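Mutt/nudix family protein (Deinococcus radiodurans, PDB 2W4E) is a Nudix hydrolase, here lacking its N-terminal region, that probably splits ADP-ribose with magnesium as cofactor. Local coordinates at the interface of chains A and B. Numbering follows the deposited sequence. Chains: chain A/B, Mutt/nudix family protein.

Contact 1: the interface of chains A and B. Residues chain A 26, 28, 35; chain B 76-77.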
# COMPACT_ATOMS: atom_id res chain seq x y z
N ARG A 26 -9.21 2.60 16.45
CA ARG A 26 -10.00 2.86 15.27
C ARG A 26 -11.39 2.30 15.44
O ARG A 26 -11.59 1.08 15.59
CB ARG A 26 -9.34 2.25 14.01
CG ARG A 26 -7.96 2.87 13.67
CD ARG A 26 -8.03 4.41 13.57
NE ARG A 26 -6.96 4.93 12.71
CZ ARG A 26 -6.87 6.19 12.32
NH1 ARG A 26 -7.80 7.05 12.70
NH2 ARG A 26 -5.89 6.59 11.52
N PRO A 28 -13.87 1.60 13.38
CA PRO A 28 -14.39 0.45 12.66
C PRO A 28 -13.84 -0.89 13.13
O PRO A 28 -14.41 -1.94 12.77
CB PRO A 28 -13.98 0.74 11.19
CG PRO A 28 -13.92 2.28 11.16
CD PRO A 28 -13.26 2.60 12.48
N GLU A 35 0.12 1.96 13.26
CA GLU A 35 0.14 2.85 12.11
C GLU A 35 1.39 3.73 12.14
O GLU A 35 2.02 3.91 13.20
CB GLU A 35 -1.08 3.76 12.13
CG GLU A 35 -2.42 3.01 12.07
CD GLU A 35 -3.61 3.93 12.21
OE1 GLU A 35 -3.48 4.98 12.88
OE2 GLU A 35 -4.66 3.60 11.63
N PRO B 76 -8.57 1.74 7.54
CA PRO B 76 -9.25 1.41 8.82
C PRO B 76 -9.77 2.61 9.64
O PRO B 76 -10.55 2.41 10.59
CB PRO B 76 -8.17 0.65 9.62
CG PRO B 76 -6.88 1.18 9.07
CD PRO B 76 -7.12 1.41 7.59
N SER B 77 -9.35 3.83 9.32
CA SER B 77 -9.88 5.00 10.01
C SER B 77 -11.37 5.14 9.76
O SER B 77 -12.10 5.66 10.62
CB SER B 77 -9.19 6.27 9.55
OG SER B 77 -9.37 6.46 8.15

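Contact 2: the interface of chains A and B. Residues chain A 73-75, 127; chain B 74-75, 81, 83, 127.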
# COMPACT_ATOMS: atom_id res chain seq x y z
N TYR A 73 -3.83 6.69 -4.28
CA TYR A 73 -5.23 6.66 -3.85
C TYR A 73 -5.48 5.40 -3.01
O TYR A 73 -5.28 4.28 -3.49
CB TYR A 73 -6.18 6.58 -5.06
CG TYR A 73 -6.00 7.67 -6.11
CD1 TYR A 73 -6.58 8.92 -5.95
CD2 TYR A 73 -5.28 7.42 -7.29
CE1 TYR A 73 -6.45 9.92 -6.92
CE2 TYR A 73 -5.13 8.43 -8.28
CZ TYR A 73 -5.72 9.67 -8.07
OH TYR A 73 -5.59 10.67 -9.02
N PRO A 74 -5.91 5.57 -1.75
CA PRO A 74 -6.12 4.40 -0.90
C PRO A 74 -7.34 3.57 -1.32
O PRO A 74 -7.38 2.36 -1.08
CB PRO A 74 -6.34 5.04 0.48
CG PRO A 74 -6.96 6.35 0.17
CD PRO A 74 -6.16 6.82 -1.02
N GLN A 75 -8.32 4.21 -1.96
CA GLN A 75 -9.56 3.53 -2.32
C GLN A 75 -10.20 4.20 -3.55
O GLN A 75 -11.23 4.85 -3.44
CB GLN A 75 -10.52 3.53 -1.14
CG GLN A 75 -10.46 2.25 -0.33
CD GLN A 75 -11.54 2.17 0.74
OE1 GLN A 75 -11.59 3.00 1.65
NE2 GLN A 75 -12.40 1.16 0.64
N PRO A 127 -2.28 1.76 4.14
CA PRO A 127 -1.48 2.98 3.85
C PRO A 127 -0.10 2.98 4.56
O PRO A 127 0.91 3.38 3.95
CB PRO A 127 -2.35 4.12 4.38
CG PRO A 127 -3.79 3.59 4.27
CD PRO A 127 -3.66 2.09 4.59
N PRO B 74 -7.70 -1.38 3.75
CA PRO B 74 -7.28 -0.23 2.91
C PRO B 74 -7.42 1.10 3.65
O PRO B 74 -6.65 2.01 3.42
CB PRO B 74 -8.27 -0.27 1.72
CG PRO B 74 -9.45 -1.09 2.26
CD PRO B 74 -8.73 -2.17 3.06
N GLN B 75 -8.40 1.19 4.52
CA GLN B 75 -8.65 2.44 5.20
C GLN B 75 -9.32 2.26 6.54
O GLN B 75 -10.52 2.64 6.69
CB GLN B 75 -9.52 3.36 4.31
CG GLN B 75 -8.80 4.60 3.88
CD GLN B 75 -9.72 5.62 3.25
OE1 GLN B 75 -10.44 5.32 2.29
NE2 GLN B 75 -9.68 6.83 3.75
N VAL B 81 -13.60 -2.84 6.07
CA VAL B 81 -13.36 -3.72 4.91
C VAL B 81 -11.91 -4.22 4.88
O VAL B 81 -10.99 -3.48 5.22
CB VAL B 81 -13.71 -3.07 3.49
CG1 VAL B 81 -12.72 -2.02 3.05
CG2 VAL B 81 -13.66 -4.12 2.37
N PHE B 83 -9.05 -6.20 2.37
CA PHE B 83 -8.62 -6.64 1.08
C PHE B 83 -7.61 -7.82 1.20
O PHE B 83 -6.59 -7.71 1.90
CB PHE B 83 -7.95 -5.46 0.36
CG PHE B 83 -8.93 -4.38 -0.11
CD1 PHE B 83 -10.30 -4.46 0.16
CD2 PHE B 83 -8.44 -3.24 -0.77
CE1 PHE B 83 -11.20 -3.45 -0.30
CE2 PHE B 83 -9.32 -2.23 -1.22
CZ PHE B 83 -10.70 -2.33 -0.98
N PRO B 127 -4.00 -0.13 -3.19
CA PRO B 127 -4.16 -1.59 -3.03
C PRO B 127 -3.43 -2.44 -4.03
O PRO B 127 -2.73 -3.38 -3.61
CB PRO B 127 -5.68 -1.78 -3.10
CG PRO B 127 -6.18 -0.54 -2.44
CD PRO B 127 -5.27 0.57 -3.04
O HOH W 1 -5.53 1.52 0.72

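Contact 1: the interface of chains A and B
A:Arg26 lies over the backbone of B:Pro76 and B:Ser77 and touches it along most of its length. The residue ends strand 18-26 of the Nudix domain, and its two partners belong to a loop of the other copy. CB comes first: CB of A:Arg26 sits 3.6 Å from the carbonyl oxygen O of B:Pro76. CG stands a little farther from the same oxygen. The side chain then bends at chi2 (-53°), which turns CD and the guanidinium along the loop toward B:Ser77. CD and NE both pass near the CA of B:Ser77. CZ of A:Arg26 is 3.6 Å from the CB of B:Ser77, and NH1 of A:Arg26 is 3.5 Å from the same CB of B:Ser77. The methylene of B:Ser77 thus packs on one face of the guanidinium, offset toward the rim.

The edge of the guanidinium is used within chain A. NE of A:Arg26 donates to the carboxylate oxygen OE2 of A:Glu35 at 2.9 Å, with 161° at the hydrogen. NH2 of A:Arg26 reaches OE2 of A:Glu35 at 3.2 Å along a more bent path. The grip is side-on. OE2 lies almost in the guanidinium plane; the nitrogens meet it on its syn side, somewhat tilted out of the carboxylate plane. This pairing should fix the rotation of the group and so which face it shows to chain B.

A:Pro28 closes the patch beside A:Arg26. The ring carbon CD of A:Pro28 lies 3.3 Å from O of B:Pro76, so that oxygen has carbon neighbours from both residues. The contact works by packing and shape, with the charged pair kept inside one subunit. It is a part of a two-fold interface that probably joins two copies of this N-terminally truncated Nudix hydrolase, although the structure alone does not show that this dimer forms in the cell.

Contact 2: the interface of chains A and B
A:Gln75 and B:Gln75 meet through their side-chain amides across the two-fold axis of this Nudix hydrolase pair. Each lies in the same loop of its own copy. The two side chains cross obliquely, and the amide planes stand 86° apart. As modelled, OE1 of A:Gln75 is 2.7 Å from OE1 of B:Gln75. Both oxygens can only accept, so this pairing is doubtful. Turning one amide over would place a donor there. Both side chains run extended beyond CG, with chi2 of -172° in A:Gln75, and this carries the amides across to the partner.

The flanks of the glutamines rest on proline. CG of A:Gln75 is 3.9 Å from the ring carbon CB of B:Pro74. Farther along, the amide end of A:Gln75, modelled as NE2, reaches tip to tip toward the CG1 methyl of B:Val81. It also lies near CZ of B:Phe83, tilted above the ring on the side where B:Pro74 packs.

A water bridges the two backbones next to the glutamines. This water is 2.7 Å from the carbonyl O of A:Pro74 and 3.0 Å from the carbonyl O of B:Pro74. Each of these oxygens also faces the first turn of helix 126-141 in the other copy. CD of A:Pro127 sits 3.2 Å from O of B:Pro74. In the twin, CD of B:Pro127 sits 3.4 Å from O of A:Pro74. The helix starts may help to stabilise the carbonyl oxygens turned toward them.

The second shell sets the proline in place. Within chain B, CG of B:Pro74 lies over the centre of the B:Phe83 ring, 3.6 Å above its plane. The ring, on strand 82-89, may thus back the loop that faces chain A. CG of B:Pro127, at the helix start, meets the same ring at the edge.

The C-alpha centres of contact 1 and contact 2 are about 11 Å apart. One loop of chain B joins them: it supplies residues 74 and 75 to contact 2 and residues 76 and 77 to contact 1. Chain A answers with different elements. It offers the end of strand 18-26, the loop after it and the end of strand 31-35 in contact 1, and its own copy of the loop with helix 126-141 in contact 2. Contact 2 straddles the two-fold axis, while contact 1 lies off it and recurs with the chains exchanged. A shift of this loop would therefore be expected to affect both patches together.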